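Local structure of signal transduction protein TRAP (Staphylococcus aureus, 4AE5) at residues A[1-9]-A[47-58]; A[80-88]-A[105-116]. The protein is thought to act as a phosphorylation-dependent regulator of staphylococcal virulence, activating the agr system, RNAIII synthesis, toxin expression and biofilm formation. All coordinates share one frame; numbering follows the deposited sequence.

In the fold
Interaction 1 (1-9 with 47-58) and interaction 2 (80-88 with 105-116) follow one another along the chain, their centres about 13 Å apart, and both rest on one antiparallel eight-stranded barrel. Interaction 1 joins strands 3-9 and 51-59, the two ends of the strand order, and so closes the barrel. Strand 51-59 then pairs with 100-108, where Ile56 and Lys57 together face Leu105 in a classic beta bulge. Interaction 2 lays helix 80-88 against the outside of that neighbouring strand and of 114-120. Glu54 and Arg107 form a salt bridge between the two regions, and a formic acid molecule bound inside the barrel is hydrogen-bonded by Tyr8 and Lys115, one from each interaction, among others.

Interaction 1: residues A[1-9]-A[47-58]; sequences MKKLYTSYG and LKSPSIYEVIKE. With FMT (formic acid), chain E.
Strands 3-9 and 51-58 pair as antiparallel neighbours, with Leu4 and Tyr53 forming one hydrogen-bonded pair (Leu4 N to Tyr53 O 2.8 Å, Tyr53 N to Leu4 O 3.0 Å) and Thr6 and Ser51 the next. Near the start of the chain the ladder gains one more, nearly straight bond, from Val55 N to Lys2 O at 3.1 Å and 175°. Lys2 reaches beyond it: its aliphatic chain passes the CG2 branch of Val55, and a bend at chi3 (-42°) helps bring NZ 2.7 Å from Glu58 OE2, which receives it on its syn lone pair in a salt bridge.

The two strands stand at opposite ends of the sheet order, so this ladder is the seam of the beta barrel and its two faces are different. On the outer face the Tyr5 ring lies alongside Pro50 and Ile52, all three pointing the same way. Pro50 CG meets Tyr5 CD2 at the ring edge, 3.7 Å away, while Ile52 CG1 comes obliquely to Tyr5 CD2 and CE2. Lys3 and Glu54 follow on this face, and Glu54 has its salt-bridge partner in Arg107 of the adjacent strand. Further along, Ser7 OG rests 3.4 Å from Leu47 CB.

Leu4, Thr6, Tyr8, Ser51 and Tyr53 point to the interior. There the Tyr8 hydroxyl donates to formic acid O2 at 2.8 Å and receives a bond from a water (Tyr8 OH to water O 2.6 Å), both lying at the ring edge in its plane. The same water bonds Tyr53 OH and, weakly, Ser51 OG, a water-mediated link between the two strands on the interior face. Thr6 OG1 is hydrogen-bonded to Tyr117 OH across the interior, and Lys115, Tyr117 and Arg160 complete the polar surround of the formic acid, which probably comes from the crystallisation liquor.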
loop_
_atom_site.group_PDB
_atom_site.type_symbol
_atom_site.label_atom_id
_atom_site.label_comp_id
_atom_site.label_asym_id
_atom_site.label_seq_id
_atom_site.Cartn_x
_atom_site.Cartn_y
_atom_site.Cartn_z
ATOM N N MET A 1 17.701 -5.757 -2.672
ATOM C CA MET A 1 16.325 -5.551 -3.277
ATOM C C MET A 1 15.404 -4.795 -2.326
ATOM O O MET A 1 15.369 -5.091 -1.144
ATOM C CB MET A 1 15.687 -6.884 -3.619
ATOM C CG MET A 1 16.392 -7.706 -4.680
ATOM S SD MET A 1 15.616 -9.338 -4.785
ATOM C CE MET A 1 16.338 -10.131 -3.336
ATOM N N LYS A 2 14.654 -3.811 -2.822
ATOM C CA LYS A 2 13.897 -2.937 -1.919
ATOM C C LYS A 2 12.588 -3.634 -1.578
ATOM O O LYS A 2 11.873 -4.088 -2.491
ATOM C CB LYS A 2 13.610 -1.573 -2.596
ATOM C CG LYS A 2 12.703 -0.662 -1.759
ATOM C CD LYS A 2 12.464 0.687 -2.446
ATOM C CE LYS A 2 13.732 1.271 -3.087
ATOM N NZ LYS A 2 13.351 2.622 -3.610
ATOM N N LYS A 3 12.255 -3.649 -0.286
ATOM C CA LYS A 3 11.058 -4.330 0.240
ATOM C C LYS A 3 10.264 -3.451 1.185
ATOM O O LYS A 3 10.811 -2.529 1.828
ATOM C CB LYS A 3 11.460 -5.607 1.022
ATOM C CG LYS A 3 12.130 -6.687 0.142
ATOM C CD LYS A 3 12.584 -7.901 0.943
ATOM C CE LYS A 3 12.731 -9.118 0.048
ATOM N NZ LYS A 3 14.057 -9.228 -0.596
ATOM N N LEU A 4 8.985 -3.770 1.310
ATOM C CA LEU A 4 8.167 -3.084 2.287
ATOM C C LEU A 4 7.680 -4.078 3.325
ATOM O O LEU A 4 7.149 -5.147 2.960
ATOM C CB LEU A 4 7.003 -2.366 1.600
ATOM C CG LEU A 4 6.215 -1.357 2.434
ATOM C CD1 LEU A 4 5.732 -0.226 1.516
ATOM C CD2 LEU A 4 5.059 -2.072 3.121
ATOM N N TYR A 5 7.825 -3.678 4.607
ATOM C CA TYR A 5 7.450 -4.487 5.759
ATOM C C TYR A 5 6.279 -3.798 6.477
ATOM O O TYR A 5 6.417 -2.625 6.823
ATOM C CB TYR A 5 8.653 -4.542 6.676
ATOM C CG TYR A 5 9.890 -5.154 6.002
ATOM C CD1 TYR A 5 10.769 -4.363 5.249
ATOM C CD2 TYR A 5 10.162 -6.519 6.107
ATOM C CE1 TYR A 5 11.890 -4.909 4.643
ATOM C CE2 TYR A 5 11.309 -7.086 5.514
ATOM C CZ TYR A 5 12.164 -6.275 4.805
ATOM O OH TYR A 5 13.252 -6.813 4.171
ATOM N N THR A 6 5.169 -4.519 6.720
ATOM C CA THR A 6 3.973 -3.939 7.373
ATOM C C THR A 6 3.700 -4.780 8.626
ATOM O O THR A 6 3.751 -6.013 8.541
ATOM C CB THR A 6 2.757 -3.941 6.448
ATOM O OG1 THR A 6 3.119 -3.272 5.219
ATOM C CG2 THR A 6 1.589 -3.166 7.117
ATOM N N SER A 7 3.483 -4.113 9.761
ATOM C CA SER A 7 3.066 -4.749 11.023
ATOM C C SER A 7 1.777 -4.100 11.543
ATOM O O SER A 7 1.522 -2.939 11.273
ATOM C CB SER A 7 4.163 -4.619 12.105
ATOM O OG SER A 7 5.281 -5.463 11.846
ATOM N N TYR A 8 0.997 -4.878 12.289
ATOM C CA TYR A 8 -0.299 -4.498 12.843
ATOM C C TYR A 8 -0.246 -4.707 14.358
ATOM O O TYR A 8 0.446 -5.611 14.849
ATOM C CB TYR A 8 -1.399 -5.408 12.246
ATOM C CG TYR A 8 -1.398 -5.363 10.736
ATOM C CD1 TYR A 8 -1.957 -4.292 10.065
ATOM C CD2 TYR A 8 -0.764 -6.362 9.984
ATOM C CE1 TYR A 8 -1.964 -4.225 8.691
ATOM C CE2 TYR A 8 -0.755 -6.289 8.587
ATOM C CZ TYR A 8 -1.357 -5.225 7.941
ATOM O OH TYR A 8 -1.343 -5.115 6.542
ATOM N N GLY A 9 -0.972 -3.883 15.090
ATOM C CA GLY A 9 -1.048 -4.029 16.522
ATOM C C GLY A 9 -1.834 -2.826 17.053
ATOM O O GLY A 9 -2.417 -2.076 16.268
ATOM N N LEU A 47 10.915 -4.697 12.338
ATOM C CA LEU A 47 9.595 -5.241 12.659
ATOM C C LEU A 47 9.719 -6.744 12.834
ATOM O O LEU A 47 10.572 -7.345 12.190
ATOM C CB LEU A 47 8.630 -4.896 11.538
ATOM C CG LEU A 47 8.425 -3.393 11.366
ATOM C CD1 LEU A 47 7.482 -3.131 10.191
ATOM C CD2 LEU A 47 7.866 -2.832 12.671
ATOM N N LYS A 48 8.933 -7.357 13.725
ATOM C CA LYS A 48 9.010 -8.825 13.968
ATOM C C LYS A 48 7.816 -9.578 13.342
ATOM O O LYS A 48 6.667 -9.161 13.476
ATOM C CB LYS A 48 9.148 -9.171 15.472
ATOM C CG LYS A 48 10.109 -8.262 16.238
ATOM C CD LYS A 48 11.040 -9.040 17.172
ATOM C CE LYS A 48 10.383 -9.497 18.481
ATOM N NZ LYS A 48 10.805 -8.682 19.661
ATOM N N SER A 49 8.082 -10.668 12.629
ATOM C CA SER A 49 7.040 -11.230 11.736
ATOM C C SER A 49 6.129 -10.296 10.854
ATOM O O SER A 49 4.925 -10.510 10.741
ATOM N N PRO A 50 6.740 -9.302 10.155
ATOM C CA PRO A 50 5.874 -8.395 9.357
ATOM C C PRO A 50 5.370 -9.169 8.107
ATOM O O PRO A 50 5.789 -10.290 7.844
ATOM C CB PRO A 50 6.843 -7.295 8.928
ATOM C CG PRO A 50 8.176 -7.995 8.909
ATOM C CD PRO A 50 8.129 -8.806 10.193
ATOM N N SER A 51 4.479 -8.538 7.352
ATOM C CA SER A 51 4.027 -9.033 6.061
ATOM C C SER A 51 5.066 -8.438 5.155
ATOM O O SER A 51 5.248 -7.217 5.219
ATOM C CB SER A 51 2.689 -8.389 5.722
ATOM O OG SER A 51 1.663 -8.879 6.583
ATOM N N ILE A 52 5.734 -9.250 4.333
ATOM C CA ILE A 52 6.822 -8.724 3.501
ATOM C C ILE A 52 6.378 -8.634 2.031
ATOM O O ILE A 52 5.711 -9.577 1.559
ATOM C CB ILE A 52 8.077 -9.647 3.592
ATOM C CG1 ILE A 52 8.638 -9.662 5.015
ATOM C CG2 ILE A 52 9.189 -9.123 2.740
ATOM C CD1 ILE A 52 9.514 -10.871 5.345
ATOM N N TYR A 53 6.803 -7.573 1.310
ATOM C CA TYR A 53 6.541 -7.353 -0.151
ATOM C C TYR A 53 7.783 -6.816 -0.837
ATOM O O TYR A 53 8.522 -6.013 -0.219
ATOM C CB TYR A 53 5.425 -6.328 -0.365
ATOM C CG TYR A 53 4.169 -6.751 0.237
ATOM C CD1 TYR A 53 3.946 -6.502 1.566
ATOM C CD2 TYR A 53 3.178 -7.371 -0.529
ATOM C CE1 TYR A 53 2.816 -6.936 2.171
ATOM C CE2 TYR A 53 2.012 -7.826 0.071
ATOM C CZ TYR A 53 1.849 -7.591 1.421
ATOM O OH TYR A 53 0.708 -7.915 2.088
ATOM N N GLU A 54 8.035 -7.249 -2.084
ATOM C CA GLU A 54 8.986 -6.557 -2.937
ATOM C C GLU A 54 8.302 -5.359 -3.581
ATOM O O GLU A 54 7.128 -5.464 -3.975
ATOM C CB GLU A 54 9.433 -7.458 -4.061
ATOM C CG GLU A 54 10.443 -8.520 -3.711
ATOM C CD GLU A 54 11.062 -9.100 -4.980
ATOM O OE1 GLU A 54 11.629 -8.311 -5.780
ATOM O OE2 GLU A 54 10.936 -10.320 -5.202
ATOM N N VAL A 55 9.022 -4.234 -3.662
ATOM C CA VAL A 55 8.536 -3.028 -4.360
ATOM C C VAL A 55 8.761 -3.174 -5.888
ATOM O O VAL A 55 9.932 -3.160 -6.387
ATOM C CB VAL A 55 9.233 -1.774 -3.844
ATOM C CG1 VAL A 55 8.710 -0.566 -4.634
ATOM C CG2 VAL A 55 8.941 -1.619 -2.358
ATOM N N ILE A 56 7.667 -3.386 -6.617
ATOM C CA ILE A 56 7.697 -3.619 -8.095
ATOM C C ILE A 56 7.759 -2.283 -8.845
ATOM O O ILE A 56 8.509 -2.121 -9.854
ATOM C CB ILE A 56 6.407 -4.364 -8.554
ATOM C CG1 ILE A 56 6.229 -5.687 -7.806
ATOM C CG2 ILE A 56 6.404 -4.643 -10.060
ATOM C CD1 ILE A 56 7.572 -6.429 -7.770
ATOM N N LYS A 57 6.941 -1.322 -8.369
ATOM C CA LYS A 57 6.939 0.024 -8.918
ATOM C C LYS A 57 6.594 1.021 -7.818
ATOM O O LYS A 57 5.815 0.689 -6.914
ATOM C CB LYS A 57 5.901 0.158 -10.060
ATOM C CG LYS A 57 6.093 1.500 -10.789
ATOM C CD LYS A 57 5.011 1.955 -11.729
ATOM C CE LYS A 57 4.669 0.939 -12.786
ATOM N NZ LYS A 57 4.013 1.755 -13.861
ATOM N N GLU A 58 7.138 2.243 -7.948
ATOM C CA GLU A 58 6.933 3.321 -6.988
ATOM C C GLU A 58 6.943 4.705 -7.692
ATOM O O GLU A 58 7.624 4.912 -8.747
ATOM C CB GLU A 58 8.027 3.273 -5.910
ATOM C CG GLU A 58 9.455 3.299 -6.486
ATOM C CD GLU A 58 10.523 3.228 -5.386
ATOM O OE1 GLU A 58 10.640 4.182 -4.587
ATOM O OE2 GLU A 58 11.249 2.209 -5.294
HETATM C C FMT E . -2.144 -2.062 5.116
HETATM O O1 FMT E . -1.095 -2.434 4.539
HETATM O O2 FMT E . -2.903 -3.002 5.723
HETATM O O HOH W 1 -0.030 -6.507 4.785
#

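Interaction 2: residues A[80-88]-A[105-116]; sequences AYQLEKKLI and LLRPAKGTTYKI. With FMT (formic acid), chain E.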
loop_
_atom_site.group_PDB
_atom_site.type_symbol
_atom_site.label_atom_id
_atom_site.label_comp_id
_atom_site.label_asym_id
_atom_site.label_seq_id
_atom_site.Cartn_x
_atom_site.Cartn_y
_atom_site.Cartn_z
ATOM N N ALA A 80 -0.994 -14.934 -11.124
ATOM C CA ALA A 80 -0.132 -13.903 -10.499
ATOM C C ALA A 80 0.826 -13.196 -11.482
ATOM O O ALA A 80 0.951 -11.980 -11.416
ATOM C CB ALA A 80 0.646 -14.461 -9.303
ATOM N N TYR A 81 1.451 -13.927 -12.394
ATOM C CA TYR A 81 2.415 -13.266 -13.338
ATOM C C TYR A 81 1.694 -12.346 -14.315
ATOM O O TYR A 81 2.205 -11.262 -14.688
ATOM C CB TYR A 81 3.266 -14.310 -14.085
ATOM C CG TYR A 81 4.274 -13.806 -15.131
ATOM C CD1 TYR A 81 3.858 -13.319 -16.392
ATOM C CD2 TYR A 81 5.655 -13.864 -14.868
ATOM C CE1 TYR A 81 4.793 -12.883 -17.347
ATOM C CE2 TYR A 81 6.599 -13.455 -15.813
ATOM C CZ TYR A 81 6.167 -12.956 -17.056
ATOM O OH TYR A 81 7.144 -12.570 -17.983
ATOM N N GLN A 82 0.493 -12.751 -14.731
ATOM C CA GLN A 82 -0.252 -11.911 -15.658
ATOM C C GLN A 82 -0.813 -10.682 -14.922
ATOM O O GLN A 82 -0.924 -9.623 -15.534
ATOM C CB GLN A 82 -1.404 -12.676 -16.348
ATOM C CG GLN A 82 -1.010 -13.360 -17.662
ATOM C CD GLN A 82 0.041 -14.439 -17.473
ATOM O OE1 GLN A 82 0.159 -15.005 -16.382
ATOM N NE2 GLN A 82 0.828 -14.730 -18.531
ATOM N N LEU A 83 -1.188 -10.860 -13.645
ATOM C CA LEU A 83 -1.749 -9.749 -12.848
ATOM C C LEU A 83 -0.678 -8.683 -12.743
ATOM O O LEU A 83 -0.895 -7.477 -13.030
ATOM C CB LEU A 83 -2.169 -10.227 -11.426
ATOM C CG LEU A 83 -2.618 -9.193 -10.405
ATOM C CD1 LEU A 83 -3.736 -8.343 -10.932
ATOM C CD2 LEU A 83 -3.081 -9.843 -9.094
ATOM N N GLU A 84 0.490 -9.131 -12.296
ATOM C CA GLU A 84 1.622 -8.239 -12.170
ATOM C C GLU A 84 1.904 -7.399 -13.448
ATOM O O GLU A 84 2.010 -6.199 -13.377
ATOM C CB GLU A 84 2.871 -9.022 -11.747
ATOM C CG GLU A 84 3.963 -8.140 -11.270
ATOM C CD GLU A 84 5.145 -8.910 -10.731
ATOM O OE1 GLU A 84 4.963 -9.902 -9.948
ATOM O OE2 GLU A 84 6.244 -8.526 -11.197
ATOM N N LYS A 85 2.061 -8.040 -14.608
ATOM C CA LYS A 85 2.300 -7.318 -15.863
ATOM C C LYS A 85 1.203 -6.271 -16.220
ATOM O O LYS A 85 1.450 -5.140 -16.721
ATOM C CB LYS A 85 2.377 -8.336 -16.985
ATOM C CG LYS A 85 2.889 -7.742 -18.272
ATOM C CD LYS A 85 3.147 -8.800 -19.359
ATOM C CE LYS A 85 2.983 -8.088 -20.695
ATOM N NZ LYS A 85 1.618 -8.297 -21.279
ATOM N N LYS A 86 -0.032 -6.669 -15.959
ATOM C CA LYS A 86 -1.088 -5.772 -16.148
ATOM C C LYS A 86 -0.949 -4.508 -15.294
ATOM O O LYS A 86 -1.116 -3.428 -15.838
ATOM C CB LYS A 86 -2.394 -6.462 -15.868
ATOM C CG LYS A 86 -3.562 -5.511 -15.807
ATOM C CD LYS A 86 -4.625 -5.996 -16.731
ATOM C CE LYS A 86 -4.190 -5.776 -18.161
ATOM N NZ LYS A 86 -4.869 -4.657 -18.848
ATOM N N LEU A 87 -0.725 -4.675 -13.983
ATOM C CA LEU A 87 -0.687 -3.562 -13.013
ATOM C C LEU A 87 0.528 -2.667 -13.418
ATOM O O LEU A 87 0.398 -1.471 -13.638
ATOM C CB LEU A 87 -0.617 -4.113 -11.576
ATOM C CG LEU A 87 -2.011 -4.648 -11.101
ATOM C CD1 LEU A 87 -1.954 -5.247 -9.696
ATOM C CD2 LEU A 87 -3.051 -3.512 -11.098
ATOM N N ILE A 88 1.655 -3.302 -13.665
ATOM C CA ILE A 88 2.805 -2.635 -14.372
ATOM C C ILE A 88 2.525 -1.678 -15.545
ATOM O O ILE A 88 3.031 -0.537 -15.579
ATOM C CB ILE A 88 3.875 -3.742 -14.656
ATOM C CG1 ILE A 88 4.575 -3.873 -13.362
ATOM C CG2 ILE A 88 4.934 -3.339 -15.657
ATOM C CD1 ILE A 88 5.201 -2.541 -13.071
ATOM N N LEU A 105 3.252 -0.414 -6.042
ATOM C CA LEU A 105 2.835 -1.741 -6.429
ATOM C C LEU A 105 3.712 -2.819 -5.754
ATOM O O LEU A 105 4.971 -2.782 -5.862
ATOM C CB LEU A 105 2.821 -1.906 -7.952
ATOM C CG LEU A 105 2.511 -3.283 -8.495
ATOM C CD1 LEU A 105 1.018 -3.575 -8.221
ATOM C CD2 LEU A 105 2.815 -3.329 -10.028
ATOM N N LEU A 106 3.082 -3.737 -5.030
ATOM C CA LEU A 106 3.803 -4.599 -4.037
ATOM C C LEU A 106 3.548 -6.065 -4.314
ATOM O O LEU A 106 2.370 -6.511 -4.354
ATOM C CB LEU A 106 3.354 -4.291 -2.608
ATOM C CG LEU A 106 3.533 -2.804 -2.231
ATOM C CD1 LEU A 106 2.920 -2.510 -0.843
ATOM C CD2 LEU A 106 5.035 -2.437 -2.233
ATOM N N ARG A 107 4.638 -6.802 -4.572
ATOM C CA ARG A 107 4.575 -8.258 -4.826
ATOM C C ARG A 107 4.829 -9.036 -3.522
ATOM O O ARG A 107 5.898 -8.904 -2.902
ATOM C CB ARG A 107 5.641 -8.699 -5.849
ATOM C CG ARG A 107 5.642 -10.228 -6.031
ATOM C CD ARG A 107 6.960 -10.730 -6.599
ATOM N NE ARG A 107 7.111 -10.300 -7.982
ATOM C CZ ARG A 107 8.208 -9.739 -8.487
ATOM N NH1 ARG A 107 9.293 -9.555 -7.721
ATOM N NH2 ARG A 107 8.253 -9.409 -9.770
ATOM N N PRO A 108 3.898 -9.897 -3.124
ATOM C CA PRO A 108 4.098 -10.518 -1.807
ATOM C C PRO A 108 5.232 -11.522 -1.780
ATOM O O PRO A 108 5.453 -12.246 -2.778
ATOM C CB PRO A 108 2.761 -11.223 -1.523
ATOM C CG PRO A 108 2.131 -11.450 -2.878
ATOM C CD PRO A 108 2.718 -10.427 -3.847
ATOM N N ALA A 109 5.951 -11.578 -0.658
ATOM C CA ALA A 109 6.985 -12.632 -0.429
ATOM C C ALA A 109 6.308 -14.013 -0.247
ATOM O O ALA A 109 6.785 -15.057 -0.743
ATOM C CB ALA A 109 7.819 -12.253 0.802
ATOM N N LYS A 110 5.176 -14.040 0.440
ATOM C CA LYS A 110 4.427 -15.288 0.572
ATOM C C LYS A 110 3.003 -15.224 0.050
ATOM O O LYS A 110 2.239 -14.271 0.331
ATOM C CB LYS A 110 4.469 -15.795 2.028
ATOM N N GLY A 111 2.641 -16.255 -0.697
ATOM C CA GLY A 111 1.293 -16.388 -1.263
ATOM C C GLY A 111 1.071 -15.493 -2.466
ATOM O O GLY A 111 2.021 -15.086 -3.203
ATOM N N THR A 112 -0.194 -15.177 -2.709
ATOM C CA THR A 112 -0.503 -14.527 -3.964
ATOM C C THR A 112 -1.382 -13.294 -3.859
ATOM O O THR A 112 -2.003 -12.906 -4.851
ATOM C CB THR A 112 -1.105 -15.508 -5.002
ATOM O OG1 THR A 112 -2.242 -16.182 -4.421
ATOM C CG2 THR A 112 -0.060 -16.551 -5.361
ATOM N N THR A 113 -1.465 -12.679 -2.686
ATOM C CA THR A 113 -2.326 -11.462 -2.597
ATOM C C THR A 113 -1.425 -10.275 -2.841
ATOM O O THR A 113 -0.481 -10.019 -2.077
ATOM C CB THR A 113 -3.098 -11.388 -1.257
ATOM O OG1 THR A 113 -3.913 -12.554 -1.152
ATOM C CG2 THR A 113 -4.108 -10.212 -1.217
ATOM N N TYR A 114 -1.667 -9.587 -3.936
ATOM C CA TYR A 114 -0.885 -8.368 -4.259
ATOM C C TYR A 114 -1.407 -7.200 -3.442
ATOM O O TYR A 114 -2.531 -7.298 -2.851
ATOM C CB TYR A 114 -0.858 -8.135 -5.785
ATOM C CG TYR A 114 0.248 -8.910 -6.560
ATOM C CD1 TYR A 114 0.109 -10.267 -6.845
ATOM C CD2 TYR A 114 1.369 -8.255 -7.070
ATOM C CE1 TYR A 114 1.086 -10.978 -7.530
ATOM C CE2 TYR A 114 2.372 -8.955 -7.787
ATOM C CZ TYR A 114 2.223 -10.312 -8.016
ATOM O OH TYR A 114 3.192 -11.028 -8.729
ATOM N N LYS A 115 -0.561 -6.157 -3.293
ATOM C CA LYS A 115 -0.981 -4.969 -2.556
ATOM C C LYS A 115 -0.619 -3.728 -3.341
ATOM O O LYS A 115 0.437 -3.661 -4.031
ATOM C CB LYS A 115 -0.479 -4.979 -1.096
ATOM C CG LYS A 115 -1.086 -3.856 -0.216
ATOM C CD LYS A 115 -0.992 -4.190 1.285
ATOM C CE LYS A 115 0.425 -4.107 1.770
ATOM N NZ LYS A 115 0.463 -4.312 3.263
ATOM N N ILE A 116 -1.493 -2.726 -3.245
ATOM C CA ILE A 116 -1.202 -1.402 -3.805
ATOM C C ILE A 116 -1.359 -0.403 -2.620
ATOM O O ILE A 116 -2.347 -0.508 -1.882
ATOM C CB ILE A 116 -2.152 -0.999 -4.942
ATOM C CG1 ILE A 116 -1.727 -1.770 -6.223
ATOM C CG2 ILE A 116 -2.096 0.567 -5.166
ATOM C CD1 ILE A 116 -2.842 -1.737 -7.277
HETATM C C FMT E . -2.144 -2.062 5.116
HETATM O O1 FMT E . -1.095 -2.434 4.539
HETATM O O2 FMT E . -2.903 -3.002 5.723
#
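Glu84 carries the polar part of the contact, meeting Arg107 and Tyr114 with its carboxylate. Arg107, whose NH1 is taken up by Glu54, grips it side-on through two nitrogens, NE to Glu84 OE1 at 2.9 Å and NH2 to Glu84 OE2 at 2.6 Å, in a salt bridge. Both nitrogens approach on the syn sides, but the carboxylate and guanidinium planes are turned 43° apart, and NE stands well out of the carboxylate plane. The reach comes from a fully extended glutamate (chi1 -165°, chi2 175°) and an arginine bent at chi3. This two-nitrogen grip would probably favour the charged form of the carboxylate. Glu84 OE1 also takes a hydrogen bond from Tyr114 OH, lying in the plane of that ring at its edge; the modelled separation is so short that its exact length is doubtful.

Apolar contacts flank this network. Ala80 CB touches the edge of the Tyr114 ring (CE1 at 3.9 Å), and Leu83 CD2 reaches CD1 obliquely. Pro108 covers one ring face, its CD over the centre, 3.8 Å above the plane. One turn beyond Glu84, Leu87 CD1 packs on Leu105 CD1 at 3.7 Å, and the other methyl of Leu105, CD2, meets Ile88 CG1 at 3.8 Å. Leu87 CD2 extends to Ile116, while Leu144 of helix 141-144 adds to the cover over Leu83 and Leu87.

Lys115 points away from the helix into the barrel, where its NZ donates to formic acid O1 at 2.8 Å.

Helix 80-88 runs antiparallel to strand 105-108 and parallel to 114-116. It is the connection of a split beta-alpha-beta crossover from strand 67-73 to 100-108, with 114-120 lying between them, as in the ferredoxin-like fold of ABM domains.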